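Putative sugar binding protein (Geobacillus stearothermophilus, PDB 6GT9) binds galactose in the cleft between its two lobes and probably acts as the sugar-recognising part of a three-component sensing system linked to galactan utilization. Local coordinates at residues A71-H76 and G95-E100; I79-A84 and I105-D110; N112-T117 and A281-G286; R144-D149 and A154-I159; E202-I207 and A229-Q234. All blocks are in the same frame, centred on the assembly; numbering follows the deposited sequence.

Overall arrangement
The chain folds into two alpha/beta lobes with galactose between them. Contacts 1, 2 and 3 belong to one lobe, contacts 4 and 5 to the other. Contacts 1 and 2 join the same two helices, 73-85 and 98-110, with centres about 13 Å apart. Contact 1 lies nearer the sugar: the side chain of Leu96 is about 6 Å from galactose, that of Leu80 in contact 2 about 14 Å. Contacts 2 and 3 touch where Ile108 packs on Val115. In the other lobe, contacts 4 and 5 have centres about 17 Å apart and meet through Ala157 and Ile207. About 40 Å separates the centres of contacts 2 and 5.

Contact 1 of 5, residues A71-H76 and G95-E100; sequences ANIDEH and GLTEAE
Ile73 puts two methyl groups on the segment 95-100, and His76 meets Leu96. The contact joins the start of helix 73-85 to the turn before helix 98-110. Its inner part is tightly packed. Leu96 CD2 lies 3.6 Å from His76 ND1 and approaches the ring at a slant. The other ring nitrogen, NE2, is hydrogen-bonded to Thr93, and Phe101 packs edge-to-face with the ring. Together these partners probably fix how the imidazole is turned. Separately, Ile73 CD1 meets Thr97 CG2 tip to tip at 3.9 Å.

The outer side is looser. The two branches of Ile73 part here: CG1 lies beside the backbone N (chi1 -72°) and leads to Thr97, while CG2 turns to Glu100. Ile73 CG2 is 4.0 Å from Glu100 OE2, and the two side chains cross at about a right angle. Thr97 OG1 donates to Glu100 OE1 at 2.7 Å, on the anti side and 32° out of the carboxylate plane. An alanine in place of Glu100 would probably leave this hydroxyl without its acceptor and strip the cover from Ile73 CG2. At the exposed edge, Asn72 N-caps helix 73-85: its OD1 takes Glu75 N at 2.9 Å through an in-plane lone pair.

Leu96 also lies about 4 Å, side chain to side chain, from Glu38 and from His167, both galactose-binding. No hydrogen bond crosses, so aliphatic groups of Ile73 and Leu96 meet an imidazole, a threonine methyl and a carboxylate by van der Waals contact alone, and Thr97 OG1, Asn72 OD1 and His76 NE2 bond to Glu100, Glu75 and Thr93.

Contact 2 of 5, residues I79-A84 and I105-D110; sequences ILKKAA and INEITD
Ile105 O is gripped twice from one turn further on: Thr109 N donates at 2.9 Å and Thr109 OG1 at 3.0 Å, the hydroxyl from above the carbonyl plane. This carbonyl belongs to helix 98-110, which runs beside helix 73-85 on one face of the parallel sheet. The two helices are successive crossover connections of a Rossmann-like beta-alpha-beta fold. The axes of the two short segments approach to 10.6 Å, and their directions differ by 2°.

Ile108 lies between the helices and touches Leu80 and Ala84. Its CG1 lies 3.9 Å from Ala84 CB, and its CD1 reaches one turn back to Leu80 CB at 4.1 Å. CG1 stands opposite the carbonyl carbon (chi1 -70°), which sends this longer branch across to the partner helix. At Ala84 the backbones come nearest, its CA 6.4 Å from Ile108 CA. Leu80 and Ala84 also rest on Ile91 of strand 90-93, so the seam is closed toward the sheet.

The outward side is polar. Lys81 is extended along the solvent face and comes near Glu107, but the opposite charges stop short of a salt bridge: Lys81 NZ is 4.5 Å from Glu107 OE1.

Contact 3 of 5, residues N112-T117 and A281-G286; sequences NIPVVT and AEIVAG
Ile283 and Pro114 have the most surface buried here, and Val116 comes next. Ile283, in the last turn of helix 269-284, spreads its two branches over two residues of the segment 112-117. Its CG2 lies 3.7 Å from Pro114 CB. These two side chains slide past each other in opposite directions, so the methyl rests against the proline ring. The other branch goes to Val116, where Ile283 CD1 meets Val116 CG2 at 3.6 Å. CG1 is opposite the carbonyl carbon (chi1 -67°), which carries CD1 toward the strand while CG2 stays over Pro114.

The interface is wholly apolar. Met280, one turn earlier in the helix, also touches Pro114 and Val116. Val284 adds a looser edge, with its CG2 4.4 Å from Pro114 CG. Just beyond, the helix ends in a Schellman motif: Gly286 has positive phi (80°), and Gly286 N bonds to Ile283 O at 2.9 Å.

Pro114 and Val116 face this helix, while Val115 between them points the other way and packs on Ile105 and Ile108 of helix 98-110. Strand 115-118 is therefore covered on both faces. The chain visits the other lobe before helix 269-284 returns to this one. A sheet layered between helices, with two lobes linked by crossing segments, is characteristic of the type I periplasmic binding protein fold.

Contact 4 of 5, residues R144-D149 and A154-I159; sequences RALAED and ATVAII
Leu146 touches Ala154 and Val156 mainly through CD2. This methyl is 4.1 Å from Ala154 CB and 4.2 Å from Val156 CG2, so it bridges two residues that face the same side of strand 154-160. Leu146 CD1 also comes to 4.3 Å from Val156 CG2. Leu146 and Val156 reach toward each other tip to tip. The leucine CG lies opposite its backbone N (chi1 -180°), which extends the side chain from helix 135-149 toward the sheet. In Val156, CG2 is the branch beside the backbone N, and it turns to the helix.

The next shell fixes these groups in place. Ile185 of strand 185-192 packs on Leu146 and Val156. Tyr242 and Ile244 of strand 242-246 also touch Leu146. Ala216 of strand 216-219 lies against Ala154 and Val156. The leucine is thus set over several strands, and Ala154 and Val156 are its share of strand 154-160. Backbone hydrogen bonds to Arg186 hold both of these residues in the sheet. On the opposite face of the strand, Ala157 meets Ile207 of helix 197-210.

Further out, the end of the helix is tied by a salt bridge and a hydrogen bond. Asp149 OD1 forms the salt bridge with Arg301, and OD2 is hydrogen-bonded to Tyr242. Only four residues link helix and strand.

All three touching side chains are buried, and no hydrogen bond joins the two segments. The chemistry implies that the helix is seated on the sheet by burial of aliphatic carbon, with Asp149 adding a polar tie at its end.

Contact 5 of 5, residues E202-I207 and A229-Q234; sequences EKAYTI and AKVVEQ
Val231 carries the apolar part of this contact, set against Ala204 and the backbone at Tyr205. Val231 CB lies 4.1 Å from Ala204 CB. Its CG1, opposite the backbone N (chi1 171°), reaches across to the other helix, 4.0 Å from Tyr205 N and 4.2 Å from Tyr205 CB. The methyl rests on the start of the tyrosine side chain and not on its ring, and the residue as a whole is exposed. The CA atoms of Tyr205 and Val231, the nearest pair across the two segments, are 6.4 Å apart. Ala204 also touches Ile159 of strand 154-160, so the seam runs inward to the sheet.

No hydrogen bond joins the two segments. Within helix 197-210, Lys203 O accepts twice, from Ile207 N at 2.9 Å and from Thr206 OG1 at 3.0 Å. The hydroxyl comes in tilted 32° from the carbonyl plane.

Charge acts on the far side of helix 224-235. There Glu233 OE1 makes a salt bridge with Lys258 and a hydrogen bond with Thr260.

Helices 197-210 and 224-235 are successive connections between strands 185-192, 216-219 and 242-246. Such neighbouring helices along a sheet are typical of the beta-alpha-beta crossovers of a Rossmann-like lobe.

Contact 1 of 5, residues A71-H76 and G95-E100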
# COMPACT_ATOMS: atom_id res chain seq x y z
N ALA A 71 12.13 -0.42 -5.48
CA ALA A 71 10.95 0.19 -6.10
C ALA A 71 11.38 1.30 -7.05
O ALA A 71 12.19 2.15 -6.70
CB ALA A 71 9.99 0.73 -5.04
N ASN A 72 10.83 1.27 -8.26
CA ASN A 72 11.29 2.15 -9.32
C ASN A 72 10.31 2.10 -10.48
O ASN A 72 10.03 1.01 -11.00
CB ASN A 72 12.69 1.74 -9.78
CG ASN A 72 13.25 2.66 -10.85
OD1 ASN A 72 13.03 2.44 -12.04
ND2 ASN A 72 14.00 3.68 -10.42
N ILE A 73 9.77 3.25 -10.89
CA ILE A 73 8.71 3.26 -11.90
C ILE A 73 9.19 2.63 -13.20
O ILE A 73 8.53 1.74 -13.77
CB ILE A 73 8.19 4.69 -12.11
CG1 ILE A 73 7.37 5.12 -10.89
CG2 ILE A 73 7.40 4.78 -13.40
CD1 ILE A 73 7.21 6.63 -10.74
N ASP A 74 10.34 3.08 -13.71
CA ASP A 74 10.82 2.57 -15.00
C ASP A 74 11.09 1.08 -14.94
O ASP A 74 10.75 0.34 -15.87
CB ASP A 74 12.08 3.32 -15.44
CG ASP A 74 11.79 4.75 -15.85
OD1 ASP A 74 10.62 5.04 -16.21
OD2 ASP A 74 12.72 5.59 -15.79
N GLU A 75 11.73 0.60 -13.87
CA GLU A 75 11.99 -0.83 -13.76
C GLU A 75 10.68 -1.62 -13.68
O GLU A 75 10.54 -2.69 -14.29
CB GLU A 75 12.87 -1.10 -12.54
CG GLU A 75 13.16 -2.56 -12.25
CD GLU A 75 14.01 -3.24 -13.31
OE1 GLU A 75 14.51 -2.56 -14.25
OE2 GLU A 75 14.19 -4.47 -13.18
N HIS A 76 9.72 -1.10 -12.92
CA HIS A 76 8.39 -1.69 -12.83
C HIS A 76 7.75 -1.81 -14.21
O HIS A 76 7.20 -2.86 -14.56
CB HIS A 76 7.54 -0.82 -11.90
CG HIS A 76 6.34 -1.51 -11.30
ND1 HIS A 76 5.90 -1.25 -10.02
CD2 HIS A 76 5.49 -2.43 -11.81
CE1 HIS A 76 4.84 -1.98 -9.76
NE2 HIS A 76 4.56 -2.71 -10.83
N GLY A 95 -1.49 -0.25 -10.45
CA GLY A 95 -1.45 0.84 -11.39
C GLY A 95 -0.73 1.97 -10.69
O GLY A 95 -1.37 2.92 -10.22
N LEU A 96 0.60 1.87 -10.59
CA LEU A 96 1.34 2.64 -9.58
C LEU A 96 1.21 4.14 -9.80
O LEU A 96 1.08 4.91 -8.84
CB LEU A 96 2.80 2.21 -9.59
CG LEU A 96 3.63 2.54 -8.35
CD1 LEU A 96 2.89 2.09 -7.08
CD2 LEU A 96 4.97 1.84 -8.46
N THR A 97 1.27 4.59 -11.06
CA THR A 97 1.02 5.98 -11.41
C THR A 97 -0.00 6.01 -12.53
O THR A 97 -0.19 5.03 -13.25
CB THR A 97 2.27 6.72 -11.87
OG1 THR A 97 2.79 6.09 -13.06
CG2 THR A 97 3.33 6.71 -10.78
N GLU A 98 -0.66 7.16 -12.69
CA GLU A 98 -1.61 7.28 -13.79
C GLU A 98 -0.91 7.63 -15.09
O GLU A 98 -1.33 7.17 -16.16
CB GLU A 98 -2.67 8.34 -13.47
CG GLU A 98 -3.80 8.33 -14.49
CD GLU A 98 -4.64 9.58 -14.48
OE1 GLU A 98 -5.50 9.70 -13.57
OE2 GLU A 98 -4.47 10.43 -15.38
N ALA A 99 0.16 8.43 -15.01
CA ALA A 99 0.80 8.95 -16.21
C ALA A 99 1.58 7.87 -16.96
O ALA A 99 1.58 7.84 -18.19
CB ALA A 99 1.73 10.11 -15.84
N GLU A 100 2.26 7.03 -16.24
CA GLU A 100 3.02 6.01 -16.88
C GLU A 100 2.35 4.66 -17.03
O GLU A 100 2.60 3.99 -18.02
CB GLU A 100 4.34 5.81 -16.16
CG GLU A 100 5.27 7.00 -16.27
CD GLU A 100 5.38 7.79 -15.01
OE1 GLU A 100 4.44 7.84 -14.23
OE2 GLU A 100 6.43 8.36 -14.79

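Contact 2 of 5, residues I79-A84 and I105-D110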
# COMPACT_ATOMS: atom_id res chain seq x y z
N ILE A 79 9.41 -4.58 -16.40
CA ILE A 79 9.01 -5.94 -16.03
C ILE A 79 7.63 -6.26 -16.58
O ILE A 79 7.37 -7.38 -17.06
CB ILE A 79 9.08 -6.11 -14.51
CG1 ILE A 79 10.54 -6.05 -14.05
CG2 ILE A 79 8.39 -7.39 -14.08
CD1 ILE A 79 10.71 -5.97 -12.56
N LEU A 80 6.72 -5.28 -16.55
CA LEU A 80 5.39 -5.49 -17.14
C LEU A 80 5.50 -5.80 -18.63
O LEU A 80 4.87 -6.74 -19.12
CB LEU A 80 4.51 -4.26 -16.93
CG LEU A 80 4.11 -4.03 -15.48
CD1 LEU A 80 3.30 -2.75 -15.33
CD2 LEU A 80 3.32 -5.23 -15.00
N LYS A 81 6.28 -5.01 -19.36
CA LYS A 81 6.40 -5.26 -20.79
C LYS A 81 7.10 -6.58 -21.08
O LYS A 81 6.75 -7.27 -22.04
CB LYS A 81 7.12 -4.09 -21.46
CG LYS A 81 6.39 -2.77 -21.26
CD LYS A 81 7.17 -1.62 -21.86
CE LYS A 81 6.48 -0.29 -21.63
NZ LYS A 81 7.08 0.78 -22.47
N LYS A 82 8.08 -6.94 -20.25
CA LYS A 82 8.79 -8.20 -20.46
C LYS A 82 7.86 -9.40 -20.28
O LYS A 82 7.93 -10.36 -21.06
CB LYS A 82 9.98 -8.29 -19.50
CG LYS A 82 10.94 -9.41 -19.84
CD LYS A 82 12.17 -9.31 -18.96
CE LYS A 82 13.06 -10.50 -19.21
NZ LYS A 82 13.30 -10.66 -20.66
N ALA A 83 7.01 -9.36 -19.26
CA ALA A 83 6.03 -10.43 -19.08
C ALA A 83 5.03 -10.48 -20.23
O ALA A 83 4.64 -11.57 -20.67
CB ALA A 83 5.30 -10.27 -17.75
N ALA A 84 4.58 -9.32 -20.71
CA ALA A 84 3.66 -9.34 -21.85
C ALA A 84 4.34 -9.88 -23.10
O ALA A 84 3.69 -10.51 -23.95
CB ALA A 84 3.11 -7.94 -22.12
N ILE A 105 -0.70 -0.40 -19.30
CA ILE A 105 -1.79 -1.35 -19.07
C ILE A 105 -2.65 -1.47 -20.33
O ILE A 105 -3.00 -2.58 -20.74
CB ILE A 105 -2.63 -0.94 -17.85
CG1 ILE A 105 -1.84 -1.21 -16.56
CG2 ILE A 105 -3.93 -1.71 -17.84
CD1 ILE A 105 -2.40 -0.48 -15.31
N ASN A 106 -2.94 -0.34 -20.98
CA ASN A 106 -3.78 -0.37 -22.18
C ASN A 106 -3.10 -1.12 -23.32
O ASN A 106 -3.76 -1.90 -24.03
CB ASN A 106 -4.12 1.06 -22.59
CG ASN A 106 -5.20 1.67 -21.72
OD1 ASN A 106 -5.67 1.05 -20.77
ND2 ASN A 106 -5.60 2.89 -22.04
N GLU A 107 -1.81 -0.89 -23.53
CA GLU A 107 -1.13 -1.58 -24.63
C GLU A 107 -1.03 -3.08 -24.37
O GLU A 107 -1.13 -3.88 -25.31
CB GLU A 107 0.26 -0.95 -24.86
CG GLU A 107 1.42 -1.71 -24.29
CD GLU A 107 2.73 -0.93 -24.35
OE1 GLU A 107 2.82 0.12 -23.76
OE2 GLU A 107 3.68 -1.37 -24.96
N ILE A 108 -0.85 -3.48 -23.11
CA ILE A 108 -0.84 -4.90 -22.77
C ILE A 108 -2.20 -5.51 -23.04
O ILE A 108 -2.32 -6.58 -23.66
CB ILE A 108 -0.41 -5.10 -21.30
CG1 ILE A 108 1.07 -4.76 -21.13
CG2 ILE A 108 -0.73 -6.52 -20.84
CD1 ILE A 108 1.51 -4.72 -19.69
N THR A 109 -3.26 -4.83 -22.59
CA THR A 109 -4.63 -5.28 -22.84
C THR A 109 -4.89 -5.46 -24.33
O THR A 109 -5.57 -6.40 -24.74
CB THR A 109 -5.63 -4.29 -22.25
OG1 THR A 109 -5.47 -4.24 -20.82
CG2 THR A 109 -7.06 -4.70 -22.57
N ASP A 110 -4.35 -4.55 -25.15
CA ASP A 110 -4.59 -4.61 -26.59
C ASP A 110 -3.83 -5.75 -27.26
O ASP A 110 -4.14 -6.11 -28.40
CB ASP A 110 -4.25 -3.27 -27.24
CG ASP A 110 -5.20 -2.15 -26.81
OD1 ASP A 110 -6.40 -2.43 -26.60
OD2 ASP A 110 -4.75 -0.99 -26.69

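Contact 3 of 5, residues N112-T117 and A281-G286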
# COMPACT_ATOMS: atom_id res chain seq x y z
N ASN A 112 -4.15 -8.64 -26.00
CA ASN A 112 -5.00 -9.75 -25.56
C ASN A 112 -4.45 -10.45 -24.31
O ASN A 112 -4.60 -11.66 -24.15
CB ASN A 112 -5.23 -10.76 -26.69
CG ASN A 112 -5.91 -10.13 -27.89
OD1 ASN A 112 -6.63 -9.13 -27.76
ND2 ASN A 112 -5.68 -10.70 -29.07
N ILE A 113 -3.84 -9.69 -23.40
CA ILE A 113 -3.43 -10.19 -22.10
C ILE A 113 -4.24 -9.43 -21.05
O ILE A 113 -4.14 -8.20 -20.97
CB ILE A 113 -1.92 -10.03 -21.87
CG1 ILE A 113 -1.13 -10.78 -22.95
CG2 ILE A 113 -1.50 -10.56 -20.51
CD1 ILE A 113 0.39 -10.77 -22.72
N PRO A 114 -5.09 -10.09 -20.26
CA PRO A 114 -5.90 -9.36 -19.28
C PRO A 114 -5.05 -8.84 -18.13
O PRO A 114 -4.10 -9.49 -17.70
CB PRO A 114 -6.91 -10.40 -18.80
CG PRO A 114 -6.25 -11.71 -19.03
CD PRO A 114 -5.40 -11.53 -20.27
N VAL A 115 -5.43 -7.67 -17.60
CA VAL A 115 -4.71 -7.04 -16.50
C VAL A 115 -5.67 -6.87 -15.34
O VAL A 115 -6.78 -6.34 -15.52
CB VAL A 115 -4.08 -5.70 -16.91
CG1 VAL A 115 -3.51 -4.95 -15.68
CG2 VAL A 115 -2.97 -5.93 -17.95
N VAL A 116 -5.27 -7.35 -14.17
CA VAL A 116 -5.97 -7.08 -12.91
C VAL A 116 -5.06 -6.20 -12.08
O VAL A 116 -3.88 -6.52 -11.88
CB VAL A 116 -6.32 -8.38 -12.16
CG1 VAL A 116 -6.84 -8.06 -10.75
CG2 VAL A 116 -7.39 -9.19 -12.93
N THR A 117 -5.58 -5.06 -11.62
CA THR A 117 -4.81 -4.24 -10.72
C THR A 117 -5.03 -4.70 -9.29
O THR A 117 -6.10 -5.21 -8.93
CB THR A 117 -5.17 -2.76 -10.87
OG1 THR A 117 -6.60 -2.59 -10.81
CG2 THR A 117 -4.68 -2.26 -12.21
N ALA A 281 -8.46 -16.00 -13.04
CA ALA A 281 -8.89 -17.27 -13.61
C ALA A 281 -10.30 -17.17 -14.18
O ALA A 281 -10.60 -17.73 -15.23
CB ALA A 281 -8.81 -18.38 -12.56
N GLU A 282 -11.18 -16.42 -13.51
CA GLU A 282 -12.53 -16.21 -14.01
C GLU A 282 -12.53 -15.42 -15.32
O GLU A 282 -13.30 -15.71 -16.23
CB GLU A 282 -13.37 -15.49 -12.96
CG GLU A 282 -13.66 -16.32 -11.73
CD GLU A 282 -14.74 -17.36 -11.98
OE1 GLU A 282 -15.93 -16.98 -12.11
OE2 GLU A 282 -14.40 -18.56 -12.06
N ILE A 283 -11.67 -14.41 -15.41
CA ILE A 283 -11.55 -13.62 -16.64
C ILE A 283 -11.03 -14.49 -17.77
O ILE A 283 -11.55 -14.45 -18.90
CB ILE A 283 -10.61 -12.42 -16.37
CG1 ILE A 283 -11.25 -11.44 -15.39
CG2 ILE A 283 -10.19 -11.74 -17.68
CD1 ILE A 283 -10.25 -10.51 -14.74
N VAL A 284 -10.00 -15.30 -17.50
CA VAL A 284 -9.44 -16.17 -18.53
C VAL A 284 -10.49 -17.16 -19.03
O VAL A 284 -10.43 -17.62 -20.18
CB VAL A 284 -8.18 -16.88 -17.99
CG1 VAL A 284 -7.78 -18.03 -18.85
CG2 VAL A 284 -7.04 -15.87 -17.86
N ALA A 285 -11.48 -17.47 -18.20
CA ALA A 285 -12.58 -18.37 -18.54
C ALA A 285 -13.69 -17.68 -19.32
O ALA A 285 -14.65 -18.36 -19.71
CB ALA A 285 -13.15 -19.00 -17.27
N GLY A 286 -13.60 -16.37 -19.54
CA GLY A 286 -14.69 -15.64 -20.15
C GLY A 286 -15.83 -15.26 -19.24
O GLY A 286 -16.94 -15.01 -19.73

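Contact 4 of 5, residues R144-D149 and A154-I159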
# COMPACT_ATOMS: atom_id res chain seq x y z
N ARG A 144 -9.87 10.98 10.21
CA ARG A 144 -10.88 10.96 11.27
C ARG A 144 -10.29 10.45 12.58
O ARG A 144 -10.53 11.03 13.65
CB ARG A 144 -12.05 10.07 10.85
CG ARG A 144 -12.99 10.71 9.83
CD ARG A 144 -13.93 11.71 10.50
NE ARG A 144 -14.98 12.16 9.59
CZ ARG A 144 -14.95 13.32 8.95
NH1 ARG A 144 -13.93 14.15 9.14
NH2 ARG A 144 -15.94 13.66 8.14
N ALA A 145 -9.49 9.39 12.51
CA ALA A 145 -8.95 8.78 13.71
C ALA A 145 -8.02 9.73 14.45
O ALA A 145 -8.10 9.88 15.67
CB ALA A 145 -8.21 7.48 13.35
N LEU A 146 -7.10 10.38 13.71
CA LEU A 146 -6.18 11.31 14.36
C LEU A 146 -6.94 12.47 14.99
O LEU A 146 -6.59 12.92 16.10
CB LEU A 146 -5.15 11.81 13.35
CG LEU A 146 -4.07 12.79 13.83
CD1 LEU A 146 -2.74 12.55 13.08
CD2 LEU A 146 -4.51 14.24 13.68
N ALA A 147 -7.98 12.97 14.31
CA ALA A 147 -8.77 14.07 14.85
C ALA A 147 -9.51 13.66 16.11
O ALA A 147 -9.61 14.45 17.06
CB ALA A 147 -9.75 14.59 13.79
N GLU A 148 -10.03 12.43 16.14
CA GLU A 148 -10.70 11.93 17.34
C GLU A 148 -9.73 11.78 18.50
O GLU A 148 -9.99 12.26 19.61
CB GLU A 148 -11.37 10.59 17.04
CG GLU A 148 -12.69 10.68 16.28
CD GLU A 148 -13.45 9.36 16.29
OE1 GLU A 148 -13.62 8.75 15.21
OE2 GLU A 148 -13.88 8.93 17.39
N ASP A 149 -8.61 11.08 18.27
CA ASP A 149 -7.69 10.77 19.36
C ASP A 149 -6.99 12.01 19.90
O ASP A 149 -6.64 12.05 21.09
CB ASP A 149 -6.65 9.75 18.90
CG ASP A 149 -7.26 8.46 18.39
OD1 ASP A 149 -8.48 8.24 18.61
OD2 ASP A 149 -6.53 7.65 17.78
N ALA A 154 -3.39 19.13 16.91
CA ALA A 154 -2.19 18.38 16.57
C ALA A 154 -1.34 19.15 15.58
O ALA A 154 -1.88 19.82 14.68
CB ALA A 154 -2.54 17.00 15.99
N THR A 155 -0.02 19.05 15.74
CA THR A 155 0.95 19.56 14.78
C THR A 155 1.51 18.35 14.05
O THR A 155 2.29 17.58 14.63
CB THR A 155 2.05 20.36 15.49
OG1 THR A 155 1.46 21.48 16.18
CG2 THR A 155 3.06 20.88 14.47
N VAL A 156 1.12 18.18 12.79
CA VAL A 156 1.24 16.90 12.09
C VAL A 156 2.37 16.95 11.08
O VAL A 156 2.47 17.90 10.29
CB VAL A 156 -0.08 16.54 11.38
CG1 VAL A 156 0.07 15.23 10.63
CG2 VAL A 156 -1.21 16.46 12.40
N ALA A 157 3.18 15.90 11.06
CA ALA A 157 4.06 15.60 9.94
C ALA A 157 3.61 14.29 9.30
O ALA A 157 3.13 13.38 9.98
CB ALA A 157 5.52 15.49 10.38
N ILE A 158 3.82 14.19 7.98
CA ILE A 158 3.40 13.05 7.18
C ILE A 158 4.64 12.43 6.57
O ILE A 158 5.48 13.14 5.99
CB ILE A 158 2.42 13.45 6.06
CG1 ILE A 158 1.13 13.99 6.66
CG2 ILE A 158 2.16 12.24 5.12
CD1 ILE A 158 0.09 14.41 5.61
N ILE A 159 4.78 11.13 6.72
CA ILE A 159 5.74 10.35 5.95
C ILE A 159 4.96 9.46 4.99
O ILE A 159 4.06 8.72 5.41
CB ILE A 159 6.68 9.57 6.89
CG1 ILE A 159 7.40 10.59 7.79
CG2 ILE A 159 7.66 8.73 6.11
CD1 ILE A 159 8.44 10.04 8.65

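Contact 5 of 5, residues E202-I207 and A229-Q234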
# COMPACT_ATOMS: atom_id res chain seq x y z
N GLU A 202 15.11 8.30 8.97
CA GLU A 202 15.91 9.47 8.64
C GLU A 202 15.03 10.70 8.47
O GLU A 202 15.32 11.77 9.02
CB GLU A 202 16.74 9.23 7.38
CG GLU A 202 17.88 8.23 7.58
CD GLU A 202 18.58 7.81 6.28
OE1 GLU A 202 19.68 7.22 6.38
OE2 GLU A 202 18.05 8.07 5.18
N LYS A 203 13.93 10.55 7.73
CA LYS A 203 13.03 11.68 7.52
C LYS A 203 12.39 12.14 8.83
O LYS A 203 12.26 13.34 9.07
CB LYS A 203 11.95 11.30 6.50
CG LYS A 203 12.50 11.10 5.09
CD LYS A 203 13.25 12.34 4.62
CE LYS A 203 13.56 12.29 3.14
NZ LYS A 203 14.20 11.00 2.81
N ALA A 204 12.00 11.20 9.70
CA ALA A 204 11.41 11.58 10.98
C ALA A 204 12.37 12.43 11.78
O ALA A 204 11.97 13.44 12.37
CB ALA A 204 11.02 10.34 11.78
N TYR A 205 13.64 12.03 11.82
CA TYR A 205 14.65 12.75 12.58
C TYR A 205 14.82 14.18 12.06
O TYR A 205 14.76 15.14 12.83
CB TYR A 205 15.97 11.98 12.56
CG TYR A 205 17.11 12.66 13.26
CD1 TYR A 205 17.31 12.50 14.63
CD2 TYR A 205 18.01 13.45 12.56
CE1 TYR A 205 18.36 13.12 15.28
CE2 TYR A 205 19.06 14.08 13.20
CZ TYR A 205 19.23 13.91 14.55
OH TYR A 205 20.28 14.53 15.19
N THR A 206 15.01 14.33 10.75
CA THR A 206 15.17 15.67 10.19
C THR A 206 13.91 16.52 10.35
O THR A 206 14.01 17.74 10.52
CB THR A 206 15.57 15.59 8.71
OG1 THR A 206 14.53 14.95 7.96
CG2 THR A 206 16.84 14.78 8.55
N ILE A 207 12.73 15.90 10.31
CA ILE A 207 11.50 16.65 10.57
C ILE A 207 11.51 17.21 11.98
O ILE A 207 11.16 18.38 12.21
CB ILE A 207 10.25 15.76 10.34
CG1 ILE A 207 10.01 15.50 8.86
CG2 ILE A 207 9.01 16.42 10.94
CD1 ILE A 207 8.85 14.56 8.59
N ALA A 229 8.52 5.39 14.84
CA ALA A 229 8.52 4.94 16.23
C ALA A 229 9.94 4.72 16.74
O ALA A 229 10.24 5.03 17.90
CB ALA A 229 7.70 3.66 16.36
N LYS A 230 10.82 4.18 15.90
CA LYS A 230 12.21 4.01 16.31
C LYS A 230 12.83 5.35 16.69
O LYS A 230 13.54 5.44 17.70
CB LYS A 230 13.01 3.36 15.18
CG LYS A 230 14.52 3.35 15.42
CD LYS A 230 15.29 3.29 14.09
CE LYS A 230 16.79 3.10 14.30
NZ LYS A 230 17.11 1.72 14.76
N VAL A 231 12.57 6.39 15.91
CA VAL A 231 13.16 7.70 16.20
C VAL A 231 12.53 8.31 17.45
O VAL A 231 13.22 8.87 18.31
CB VAL A 231 13.02 8.61 14.97
CG1 VAL A 231 13.42 10.04 15.31
CG2 VAL A 231 13.90 8.09 13.85
N VAL A 232 11.20 8.19 17.59
CA VAL A 232 10.52 8.73 18.76
C VAL A 232 11.04 8.08 20.03
O VAL A 232 11.29 8.76 21.04
CB VAL A 232 8.99 8.55 18.61
CG1 VAL A 232 8.26 8.84 19.93
CG2 VAL A 232 8.47 9.45 17.51
N GLU A 233 11.23 6.76 20.01
CA GLU A 233 11.68 6.07 21.21
C GLU A 233 13.12 6.42 21.56
O GLU A 233 13.48 6.40 22.75
CB GLU A 233 11.53 4.55 21.04
CG GLU A 233 10.09 4.09 21.13
CD GLU A 233 9.95 2.58 21.33
OE1 GLU A 233 8.80 2.11 21.54
OE2 GLU A 233 10.98 1.87 21.27
N GLN A 234 13.95 6.76 20.57
CA GLN A 234 15.33 7.14 20.88
C GLN A 234 15.41 8.48 21.60
O GLN A 234 16.33 8.69 22.40
CB GLN A 234 16.17 7.19 19.61
CG GLN A 234 16.29 5.86 18.90
CD GLN A 234 17.29 5.88 17.76
OE1 GLN A 234 17.28 6.80 16.93
NE2 GLN A 234 18.13 4.86 17.70